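Local coordinates for putative glucoamylase (Bacteroides uniformis, PDB 4GL3), which is a putative glucoamylase of the six-hairpin glycosidase clan and probably hydrolyses glycosidic bonds in alpha-glucan or related sugar chains, at residues A[84-89]-A[153-158]; A[121-126]-A[175-180]; A[193-198]-A[249-254]; A[199-204]-A[411-416]. All coordinates share one frame; numbering follows the deposited sequence.

Interaction 1 (A[84-89]-A[153-158]); sequences KIVRFL and GIINNL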
# COMPACT_ATOMS: atom_id res chain seq x y z
N LYS A 84 -18.56 2.45 10.73
CA LYS A 84 -17.86 3.15 11.80
C LYS A 84 -16.66 3.96 11.23
O LYS A 84 -16.47 5.13 11.57
CB LYS A 84 -17.40 2.19 12.92
CG LYS A 84 -16.65 2.85 14.10
CD LYS A 84 -16.61 1.96 15.35
CE LYS A 84 -15.57 0.87 15.19
NZ LYS A 84 -15.48 -0.13 16.32
N ILE A 85 -15.88 3.33 10.36
CA ILE A 85 -14.72 3.93 9.79
C ILE A 85 -15.06 5.15 8.96
O ILE A 85 -14.47 6.21 9.17
CB ILE A 85 -13.90 2.92 8.92
CG1 ILE A 85 -13.21 1.88 9.81
CG2 ILE A 85 -12.85 3.64 8.08
CD1 ILE A 85 -12.72 0.62 9.06
N VAL A 86 -16.00 5.02 8.04
CA VAL A 86 -16.30 6.13 7.13
C VAL A 86 -17.07 7.24 7.83
O VAL A 86 -16.88 8.44 7.51
CB VAL A 86 -16.98 5.67 5.80
CG1 VAL A 86 -16.11 4.63 5.13
CG2 VAL A 86 -18.39 5.14 6.00
N ARG A 87 -17.86 6.89 8.84
CA ARG A 87 -18.44 7.94 9.67
C ARG A 87 -17.36 8.75 10.42
O ARG A 87 -17.47 9.96 10.51
CB ARG A 87 -19.46 7.40 10.68
CG ARG A 87 -20.86 7.21 10.15
CD ARG A 87 -21.78 6.55 11.17
NE ARG A 87 -23.17 6.62 10.73
CZ ARG A 87 -24.17 5.82 11.16
NH1 ARG A 87 -23.94 4.84 12.04
NH2 ARG A 87 -25.41 5.98 10.68
N PHE A 88 -16.38 8.07 10.99
CA PHE A 88 -15.29 8.75 11.68
C PHE A 88 -14.47 9.66 10.75
O PHE A 88 -14.13 10.80 11.11
CB PHE A 88 -14.38 7.73 12.33
CG PHE A 88 -13.41 8.31 13.32
CD1 PHE A 88 -13.76 8.47 14.67
CD2 PHE A 88 -12.13 8.65 12.92
CE1 PHE A 88 -12.85 8.97 15.57
CE2 PHE A 88 -11.22 9.16 13.83
CZ PHE A 88 -11.57 9.31 15.15
N LEU A 89 -14.13 9.17 9.57
CA LEU A 89 -13.34 9.92 8.64
C LEU A 89 -14.09 11.16 8.08
O LEU A 89 -13.46 12.15 7.71
CB LEU A 89 -12.86 9.07 7.47
CG LEU A 89 -11.88 7.95 7.74
CD1 LEU A 89 -11.78 7.02 6.54
CD2 LEU A 89 -10.53 8.55 8.13
N GLY A 153 -22.95 6.27 0.27
CA GLY A 153 -23.23 7.72 0.29
C GLY A 153 -22.11 8.52 0.90
O GLY A 153 -21.68 9.56 0.35
N ILE A 154 -21.61 8.04 2.04
CA ILE A 154 -20.55 8.72 2.73
C ILE A 154 -19.31 8.67 1.88
O ILE A 154 -18.64 9.68 1.71
CB ILE A 154 -20.24 8.17 4.15
CG1 ILE A 154 -21.41 8.52 5.13
CG2 ILE A 154 -18.90 8.74 4.66
CD1 ILE A 154 -21.33 7.84 6.51
N ILE A 155 -18.97 7.50 1.32
CA ILE A 155 -17.73 7.37 0.54
C ILE A 155 -17.83 8.28 -0.70
O ILE A 155 -16.88 8.94 -1.04
CB ILE A 155 -17.44 5.91 0.11
CG1 ILE A 155 -16.97 5.08 1.33
CG2 ILE A 155 -16.41 5.87 -1.01
CD1 ILE A 155 -16.85 3.59 1.11
N ASN A 156 -18.99 8.31 -1.36
CA ASN A 156 -19.08 9.10 -2.57
C ASN A 156 -18.87 10.59 -2.26
O ASN A 156 -18.24 11.28 -3.01
CB ASN A 156 -20.42 8.92 -3.28
CG ASN A 156 -20.37 9.47 -4.72
OD1 ASN A 156 -19.55 9.04 -5.56
ND2 ASN A 156 -21.20 10.40 -4.98
N ASN A 157 -19.44 11.06 -1.15
CA ASN A 157 -19.25 12.44 -0.72
C ASN A 157 -17.79 12.77 -0.35
O ASN A 157 -17.25 13.81 -0.76
CB ASN A 157 -20.20 12.75 0.45
CG ASN A 157 -20.09 14.16 0.93
OD1 ASN A 157 -19.50 14.40 1.98
ND2 ASN A 157 -20.60 15.10 0.14
N LEU A 158 -17.13 11.89 0.40
CA LEU A 158 -15.69 12.02 0.66
C LEU A 158 -14.89 12.07 -0.63
O LEU A 158 -14.01 12.94 -0.82
CB LEU A 158 -15.16 10.87 1.53
CG LEU A 158 -15.57 10.88 2.99
CD1 LEU A 158 -15.03 9.63 3.67
CD2 LEU A 158 -15.04 12.14 3.67
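Val86 and Ile154 meet where helix 75-90 packs on helix 146-161, in the helical body expected of a six-hairpin glycosidase. The two short axes approach to 9.8 Å and make an angle of 37°. The contact is apolar, and no hydrogen bond crosses it. Ile154 puts each of its two branches to use. CG2 lies anti to the backbone N and reaches the backbone of the other helix, 3.5 Å from Val86 O. The same methyl also rests against Val86 CB. The longer branch, with CG1 anti to the carbonyl carbon (chi1 -70°) and chi2 extended, carries CD1 farther out. There CD1 lies 3.7 Å from Arg87 CG, and the two side chains cross at about a right angle. Val86 divides its methyls between two neighbours: CG2 faces Ile154, while CG1 meets Ile155 CG1 at 3.9 Å. An alanine in place of Ile154 would probably open a gap beside Val86 and leave Arg87 CG without the methyl that packs on it. Val86 and Ile155 both also touch Leu134 of helix 124-140, so a third helix closes this side. Val86 O is not left to the methyl alone, since it accepts a hydrogen bond from Ser90 OG. One turn on, Leu158 continues the seam, with its CD1 4.4 Å from Leu89 CB.

Interaction 2 (A[121-126]-A[175-180]); sequences GADIVE and YWHWSP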
# COMPACT_ATOMS: atom_id res chain seq x y z
N GLY A 121 -0.39 18.93 8.34
CA GLY A 121 -1.63 19.11 7.61
C GLY A 121 -1.94 17.91 6.73
O GLY A 121 -1.74 16.79 7.13
N ALA A 122 -2.41 18.19 5.52
CA ALA A 122 -2.72 17.18 4.54
C ALA A 122 -1.44 16.41 4.12
O ALA A 122 -0.35 16.99 3.97
CB ALA A 122 -3.39 17.78 3.29
N ASP A 123 -1.64 15.09 3.96
CA ASP A 123 -0.70 14.19 3.27
C ASP A 123 -1.49 13.49 2.18
O ASP A 123 -2.39 12.63 2.47
CB ASP A 123 -0.08 13.19 4.24
CG ASP A 123 0.91 12.25 3.58
OD1 ASP A 123 0.65 11.83 2.41
OD2 ASP A 123 1.96 12.01 4.20
N ILE A 124 -1.28 13.89 0.93
CA ILE A 124 -2.15 13.37 -0.10
C ILE A 124 -1.80 11.98 -0.59
O ILE A 124 -2.63 11.33 -1.26
CB ILE A 124 -2.36 14.31 -1.32
CG1 ILE A 124 -1.13 14.39 -2.22
CG2 ILE A 124 -2.79 15.70 -0.83
CD1 ILE A 124 -1.48 15.13 -3.53
N VAL A 125 -0.58 11.51 -0.29
CA VAL A 125 -0.19 10.14 -0.66
C VAL A 125 -0.93 9.20 0.31
O VAL A 125 -1.60 8.27 -0.12
CB VAL A 125 1.34 9.92 -0.62
CG1 VAL A 125 1.64 8.42 -0.81
CG2 VAL A 125 2.04 10.81 -1.68
N GLU A 126 -0.87 9.50 1.60
CA GLU A 126 -1.59 8.69 2.59
C GLU A 126 -3.10 8.76 2.28
O GLU A 126 -3.84 7.76 2.34
CB GLU A 126 -1.32 9.19 4.00
CG GLU A 126 0.15 9.12 4.38
CD GLU A 126 0.63 7.72 4.67
OE1 GLU A 126 -0.18 6.94 5.24
OE2 GLU A 126 1.81 7.43 4.36
N TYR A 175 2.03 18.06 -5.39
CA TYR A 175 2.78 18.19 -4.18
C TYR A 175 2.19 17.27 -3.12
O TYR A 175 0.97 17.09 -3.05
CB TYR A 175 2.80 19.68 -3.69
CG TYR A 175 3.69 20.53 -4.56
CD1 TYR A 175 3.21 21.06 -5.78
CD2 TYR A 175 5.02 20.76 -4.21
CE1 TYR A 175 4.03 21.80 -6.61
CE2 TYR A 175 5.87 21.48 -5.04
CZ TYR A 175 5.38 22.01 -6.24
OH TYR A 175 6.21 22.71 -7.07
N TRP A 176 3.08 16.73 -2.30
CA TRP A 176 2.80 15.68 -1.31
C TRP A 176 1.97 16.22 -0.12
O TRP A 176 1.09 15.53 0.35
CB TRP A 176 4.11 15.04 -0.84
CG TRP A 176 4.05 13.72 -0.11
CD1 TRP A 176 3.32 13.39 1.03
CD2 TRP A 176 4.80 12.56 -0.43
NE1 TRP A 176 3.57 12.11 1.40
CE2 TRP A 176 4.46 11.56 0.51
CE3 TRP A 176 5.72 12.27 -1.42
CZ2 TRP A 176 5.00 10.27 0.47
CZ3 TRP A 176 6.29 10.98 -1.46
CH2 TRP A 176 5.91 10.00 -0.52
N HIS A 177 2.26 17.45 0.33
CA HIS A 177 1.73 17.99 1.57
C HIS A 177 1.17 19.40 1.35
O HIS A 177 1.50 20.13 0.38
CB HIS A 177 2.80 18.12 2.65
CG HIS A 177 3.76 16.97 2.75
ND1 HIS A 177 4.91 16.89 1.98
CD2 HIS A 177 3.79 15.90 3.60
CE1 HIS A 177 5.58 15.81 2.34
NE2 HIS A 177 4.92 15.18 3.31
N TRP A 178 0.30 19.78 2.29
CA TRP A 178 -0.09 21.18 2.53
C TRP A 178 -0.50 21.35 3.97
O TRP A 178 -1.13 20.45 4.57
CB TRP A 178 -1.24 21.64 1.63
CG TRP A 178 -1.62 23.05 1.91
CD1 TRP A 178 -1.03 24.16 1.37
CD2 TRP A 178 -2.65 23.53 2.80
NE1 TRP A 178 -1.61 25.28 1.87
CE2 TRP A 178 -2.63 24.93 2.73
CE3 TRP A 178 -3.58 22.92 3.62
CZ2 TRP A 178 -3.50 25.77 3.50
CZ3 TRP A 178 -4.46 23.73 4.39
CH2 TRP A 178 -4.38 25.16 4.33
N SER A 179 -0.14 22.50 4.54
CA SER A 179 -0.37 22.79 5.94
C SER A 179 -0.99 24.17 6.18
O SER A 179 -0.61 25.13 5.54
CB SER A 179 0.96 22.74 6.70
OG SER A 179 0.80 23.27 8.01
N PRO A 180 -1.96 24.26 7.10
CA PRO A 180 -2.50 25.55 7.46
C PRO A 180 -1.48 26.43 8.16
O PRO A 180 -1.62 27.65 8.14
CB PRO A 180 -3.65 25.21 8.41
CG PRO A 180 -3.33 23.85 8.95
CD PRO A 180 -2.59 23.16 7.84
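Asp123 and Trp176 lie side by side and point the same way, next to a short two-stranded antiparallel bridge that runs straight into a helix. Ala122 and Trp178 form the hydrogen-bonded pair, and Asp123 and His177 the non-hydrogen-bonded pair. Both bonds between Ala122 and Trp178 are weak. The straighter link comes just beyond, where Ile124 N donates to Trp176 O at 2.9 Å in a nearly straight bond. Asp123 is the N-cap of helix 124-140. Its CG is anti to the backbone N (chi1 -179°), which turns the carboxylate to the first turn of the helix. OD1 accepts a nearly straight bond from Glu126 N at 2.9 Å, met from above the carboxylate plane, and a weak one from Val125 N. OD2 accepts a weak bond from Trp176 NE1 at 3.2 Å. The carboxylate and indole planes stand 70° apart. Together with Val125 over its face, the weak NE1 bond is likely to limit how the indole turns. Val125 CG2 makes a CH-pi contact there, 3.5 Å from the centroid of the five-membered ring of Trp176, 17° off the normal. Gly121 passes close to the other strand, and a side chain there would clash with Trp178 O and Ser179 CA. His177 NE2 binds a glycerol and Glu126 OE2 a Tris molecule, both probably from the crystallisation liquor. Ile124 CG1 takes the position between the backbone N and the carbonyl carbon, and its CD1 comes 3.2 Å from Tyr175 O.

Interaction 3 (A[193-198]-A[249-254]); sequences HNECHI and LFFTHY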
# COMPACT_ATOMS: atom_id res chain seq x y z
N HIS A 193 9.56 7.05 -10.65
CA HIS A 193 8.52 6.03 -10.42
C HIS A 193 8.76 5.42 -9.04
O HIS A 193 9.73 4.68 -8.84
CB HIS A 193 8.53 4.91 -11.47
CG HIS A 193 7.44 3.90 -11.25
ND1 HIS A 193 6.16 4.07 -11.73
CD2 HIS A 193 7.42 2.75 -10.53
CE1 HIS A 193 5.40 3.07 -11.32
NE2 HIS A 193 6.15 2.24 -10.61
N ASN A 194 7.90 5.79 -8.11
CA ASN A 194 7.96 5.30 -6.73
C ASN A 194 6.61 4.71 -6.33
O ASN A 194 5.90 4.20 -7.19
CB ASN A 194 8.45 6.40 -5.78
CG ASN A 194 7.54 7.61 -5.72
OD1 ASN A 194 6.43 7.59 -6.22
ND2 ASN A 194 8.04 8.68 -5.13
N GLU A 195 6.25 4.76 -5.04
CA GLU A 195 5.00 4.18 -4.57
C GLU A 195 3.78 5.03 -4.83
O GLU A 195 2.68 4.56 -4.55
CB GLU A 195 5.08 3.90 -3.04
CG GLU A 195 4.97 5.16 -2.14
CD GLU A 195 6.31 5.82 -1.81
OE1 GLU A 195 7.20 5.88 -2.68
OE2 GLU A 195 6.45 6.32 -0.66
N CYS A 196 3.93 6.26 -5.36
CA CYS A 196 2.81 7.21 -5.38
C CYS A 196 2.00 7.30 -6.68
O CYS A 196 1.31 8.27 -6.90
CB CYS A 196 3.39 8.59 -5.11
SG CYS A 196 4.33 8.72 -3.60
N HIS A 197 2.14 6.33 -7.58
CA HIS A 197 1.47 6.39 -8.89
C HIS A 197 -0.04 6.72 -8.79
O HIS A 197 -0.62 7.52 -9.58
CB HIS A 197 1.68 5.04 -9.61
CG HIS A 197 1.46 5.07 -11.09
ND1 HIS A 197 1.45 3.92 -11.84
CD2 HIS A 197 1.27 6.10 -11.96
CE1 HIS A 197 1.26 4.23 -13.12
NE2 HIS A 197 1.18 5.55 -13.22
N ILE A 198 -0.66 6.11 -7.78
CA ILE A 198 -2.10 6.17 -7.58
C ILE A 198 -2.59 7.59 -7.29
O ILE A 198 -3.78 7.91 -7.55
CB ILE A 198 -2.57 5.19 -6.44
CG1 ILE A 198 -4.06 4.95 -6.48
CG2 ILE A 198 -2.22 5.72 -5.06
CD1 ILE A 198 -4.49 3.99 -7.51
N LEU A 249 11.03 -2.77 -2.44
CA LEU A 249 10.04 -3.57 -3.21
C LEU A 249 8.60 -3.11 -2.97
O LEU A 249 7.74 -3.37 -3.82
CB LEU A 249 10.22 -5.09 -3.02
CG LEU A 249 9.56 -6.02 -4.06
CD1 LEU A 249 9.85 -5.64 -5.53
CD2 LEU A 249 9.97 -7.45 -3.77
N PHE A 250 8.32 -2.38 -1.88
CA PHE A 250 6.95 -1.91 -1.66
C PHE A 250 6.44 -0.94 -2.75
O PHE A 250 5.24 -0.69 -2.82
CB PHE A 250 6.73 -1.30 -0.26
CG PHE A 250 7.13 0.18 -0.14
CD1 PHE A 250 8.46 0.53 0.12
CD2 PHE A 250 6.19 1.19 -0.28
CE1 PHE A 250 8.85 1.87 0.27
CE2 PHE A 250 6.57 2.55 -0.12
CZ PHE A 250 7.89 2.87 0.14
N PHE A 251 7.34 -0.37 -3.56
CA PHE A 251 6.91 0.42 -4.69
C PHE A 251 5.97 -0.40 -5.65
O PHE A 251 5.16 0.19 -6.34
CB PHE A 251 8.10 0.94 -5.51
CG PHE A 251 8.96 2.01 -4.83
CD1 PHE A 251 8.67 2.53 -3.57
CD2 PHE A 251 10.11 2.49 -5.49
CE1 PHE A 251 9.47 3.51 -3.00
CE2 PHE A 251 10.91 3.45 -4.93
CZ PHE A 251 10.57 3.99 -3.69
N THR A 252 6.08 -1.73 -5.66
CA THR A 252 5.18 -2.60 -6.49
C THR A 252 3.90 -3.00 -5.77
O THR A 252 3.10 -3.76 -6.32
CB THR A 252 5.91 -3.87 -6.96
OG1 THR A 252 6.12 -4.74 -5.83
CG2 THR A 252 7.24 -3.48 -7.63
N HIS A 253 3.69 -2.47 -4.55
CA HIS A 253 2.56 -2.85 -3.73
C HIS A 253 1.53 -1.73 -3.49
O HIS A 253 0.37 -1.95 -3.67
CB HIS A 253 3.00 -3.39 -2.35
CG HIS A 253 3.99 -4.49 -2.43
ND1 HIS A 253 4.93 -4.69 -1.44
CD2 HIS A 253 4.25 -5.38 -3.41
CE1 HIS A 253 5.72 -5.70 -1.81
NE2 HIS A 253 5.32 -6.15 -2.99
N TYR A 254 1.93 -0.57 -3.00
CA TYR A 254 0.92 0.32 -2.41
C TYR A 254 -0.16 0.88 -3.38
O TYR A 254 -1.32 0.98 -3.02
CB TYR A 254 1.56 1.49 -1.62
CG TYR A 254 2.32 1.17 -0.36
CD1 TYR A 254 2.50 -0.12 0.09
CD2 TYR A 254 2.88 2.22 0.39
CE1 TYR A 254 3.24 -0.38 1.24
CE2 TYR A 254 3.61 1.97 1.52
CZ TYR A 254 3.79 0.66 1.96
OH TYR A 254 4.55 0.40 3.10
O HOH W 1 5.98 -0.10 -9.15
O HOH W 2 3.07 1.53 -5.26
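Phe251 lays its ring against the backbone of Asn194 and Glu195. Asn194 CA sits over one face, 3.9 Å from the ring centroid and 14° off the normal, a CH-pi contact. Glu195 N lies over the same face. Glu195 OE1 is 3.3 Å from Phe251 CE1, the carboxylate and ring planes only 16° apart. Glu195 CB meets Phe250 CE2 at 3.5 Å. The glutamate chain is bent at chi2 (-90°), which brings its carboxylate back beside both phenylalanines. An alanine in place of Phe251 would probably uncover the Asn194 backbone and leave the Glu195 carboxylate freer to turn. No direct hydrogen bond joins the segments, but two waters do. One bridges His193 NE2 and Phe251 O. The other donates to Glu195 O and, at 2.7 Å, to Phe251 O. Farther out, Asn194 OD1 accepts from Cys196 N at 3.0 Å in an Asx turn, which shapes the chain leading into helix 197-205. Glu195 OE2 has a weak bond to a Tris molecule, consistent with a pocket here. In chain order, 249-254 follows strand 235-239 and precedes helix 271-288. Glu195 touches Phe129 of helix 124-140, and Tyr254 packs on Pro383 of helix 378-393.

Interaction 4 (A[199-204]-A[411-416]); sequences VYILGA and RRLGFT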
# COMPACT_ATOMS: atom_id res chain seq x y z
N VAL A 199 -1.72 8.43 -6.75
CA VAL A 199 -2.08 9.80 -6.53
C VAL A 199 -2.45 10.51 -7.84
O VAL A 199 -3.43 11.27 -7.89
CB VAL A 199 -0.95 10.59 -5.80
CG1 VAL A 199 -1.42 12.02 -5.50
CG2 VAL A 199 -0.55 9.85 -4.51
N TYR A 200 -1.67 10.27 -8.90
CA TYR A 200 -1.95 10.88 -10.21
C TYR A 200 -3.16 10.25 -10.87
O TYR A 200 -3.95 10.97 -11.49
CB TYR A 200 -0.74 10.78 -11.13
CG TYR A 200 0.34 11.79 -10.77
CD1 TYR A 200 1.28 11.51 -9.75
CD2 TYR A 200 0.38 13.04 -11.37
CE1 TYR A 200 2.24 12.46 -9.38
CE2 TYR A 200 1.34 13.99 -11.00
CZ TYR A 200 2.26 13.71 -10.01
OH TYR A 200 3.23 14.68 -9.66
N ILE A 201 -3.32 8.93 -10.74
CA ILE A 201 -4.50 8.25 -11.30
C ILE A 201 -5.79 8.77 -10.64
O ILE A 201 -6.73 9.09 -11.34
CB ILE A 201 -4.45 6.70 -11.14
CG1 ILE A 201 -3.18 6.06 -11.71
CG2 ILE A 201 -5.71 6.03 -11.68
CD1 ILE A 201 -2.77 6.56 -13.02
N LEU A 202 -5.82 8.88 -9.30
CA LEU A 202 -7.02 9.41 -8.63
C LEU A 202 -7.22 10.89 -8.98
O LEU A 202 -8.36 11.33 -9.25
CB LEU A 202 -6.93 9.22 -7.11
CG LEU A 202 -6.96 7.76 -6.59
CD1 LEU A 202 -6.75 7.65 -5.09
CD2 LEU A 202 -8.26 7.10 -7.01
N GLY A 203 -6.15 11.65 -9.00
CA GLY A 203 -6.24 13.07 -9.44
C GLY A 203 -6.89 13.19 -10.82
O GLY A 203 -7.69 14.09 -11.06
N ALA A 204 -6.54 12.30 -11.74
CA ALA A 204 -7.06 12.34 -13.11
C ALA A 204 -8.51 11.86 -13.14
O ALA A 204 -9.25 12.24 -14.07
CB ALA A 204 -6.23 11.47 -14.06
N ARG A 411 -8.34 6.35 -18.75
CA ARG A 411 -8.46 6.73 -20.16
C ARG A 411 -7.88 8.11 -20.43
O ARG A 411 -7.17 8.29 -21.40
CB ARG A 411 -9.90 6.70 -20.65
CG ARG A 411 -10.40 5.31 -20.95
CD ARG A 411 -11.54 5.35 -21.96
NE ARG A 411 -12.38 4.19 -21.78
CZ ARG A 411 -12.21 3.05 -22.42
NH1 ARG A 411 -11.22 2.90 -23.30
NH2 ARG A 411 -13.03 2.04 -22.17
N ARG A 412 -8.17 9.09 -19.56
CA ARG A 412 -7.65 10.45 -19.73
C ARG A 412 -6.12 10.43 -19.81
O ARG A 412 -5.55 11.18 -20.59
CB ARG A 412 -8.06 11.39 -18.56
CG ARG A 412 -9.50 11.78 -18.58
CD ARG A 412 -9.81 12.79 -17.50
NE ARG A 412 -9.21 14.08 -17.81
CZ ARG A 412 -8.47 14.81 -16.98
NH1 ARG A 412 -8.24 14.42 -15.75
NH2 ARG A 412 -7.96 15.94 -17.41
N LEU A 413 -5.47 9.57 -19.02
CA LEU A 413 -4.04 9.51 -18.97
C LEU A 413 -3.44 8.63 -20.06
O LEU A 413 -2.24 8.50 -20.12
CB LEU A 413 -3.55 9.09 -17.59
CG LEU A 413 -3.85 10.05 -16.45
CD1 LEU A 413 -3.27 9.53 -15.15
CD2 LEU A 413 -3.40 11.47 -16.80
N GLY A 414 -4.26 8.05 -20.94
CA GLY A 414 -3.77 7.30 -22.06
C GLY A 414 -3.55 5.83 -21.78
O GLY A 414 -2.90 5.16 -22.55
N PHE A 415 -4.10 5.29 -20.71
CA PHE A 415 -3.85 3.86 -20.41
C PHE A 415 -4.71 2.95 -21.27
O PHE A 415 -5.79 3.35 -21.67
CB PHE A 415 -4.19 3.51 -18.99
CG PHE A 415 -3.18 3.93 -17.99
CD1 PHE A 415 -3.14 5.25 -17.54
CD2 PHE A 415 -2.25 3.04 -17.52
CE1 PHE A 415 -2.21 5.63 -16.58
CE2 PHE A 415 -1.32 3.42 -16.60
CZ PHE A 415 -1.30 4.73 -16.11
N THR A 416 -4.20 1.75 -21.56
CA THR A 416 -5.01 0.62 -22.04
C THR A 416 -4.95 -0.47 -20.94
O THR A 416 -3.99 -0.54 -20.12
CB THR A 416 -4.50 0.04 -23.36
OG1 THR A 416 -3.12 -0.29 -23.18
CG2 THR A 416 -4.63 1.05 -24.55
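Leu413 is the apolar centre and packs against Ile201 and Ala204 of helix 197-205. Its CG is 3.7 Å from Ala204 CB, and its CD1 is 3.7 Å from Ile201 CD1. CG lies anti to the carbonyl carbon (chi1 -64°) and chi2 is extended, which carries CD1 to both partners. Ile201 CD1 also meets Phe415 CE1 at 3.7 Å, the two side chains crossing at about a right angle. Tyr216 of helix 213-220 touches both Leu413 and Phe415. The turn that brings Leu413 and Phe415 to the same patch is a Schellman motif at the end of helix 404-412. Gly414 takes a positive phi of 89°, where a side chain would jam against the preceding carbonyl. At the polar edge, Arg412 bends at chi3 and sends NH1 to Ala204 O at 2.9 Å. The bond is in the carbonyl plane, on a lone pair, and the oxygen lies 6° from the guanidinium plane. Arg412 NH1 also bonds to Ile211 O. One guanidinium nitrogen thus ties the last turn of helix 197-205 to the loop that follows it. Its positive charge would probably suit carbonyls at the C-terminal end of that helix, beside a contact otherwise held by apolar packing.

How the interactions relate
Interactions 2, 3 and 4 form a connected group, while interaction 1 lies apart, its nearest atoms about 9 Å from those of interaction 2. Helix 124-140 still relates them, since it starts in interaction 2 and packs on both helices of interaction 1. Interactions 2 and 3 meet where Cys196 SG lies 3.6 Å from Val125 CG2. Trp176 CH2 also comes within 3.7 Å of Glu195 OE2. The side chains of Trp176, Glu126 and Glu195 lie near bound Tris, consistent with a shared pocket. Interactions 3 and 4 share helix 197-205, their centres about 15 Å apart. Val199 CG1 touches Ile124 CD1 at 3.7 Å, joining interaction 4 to interaction 2.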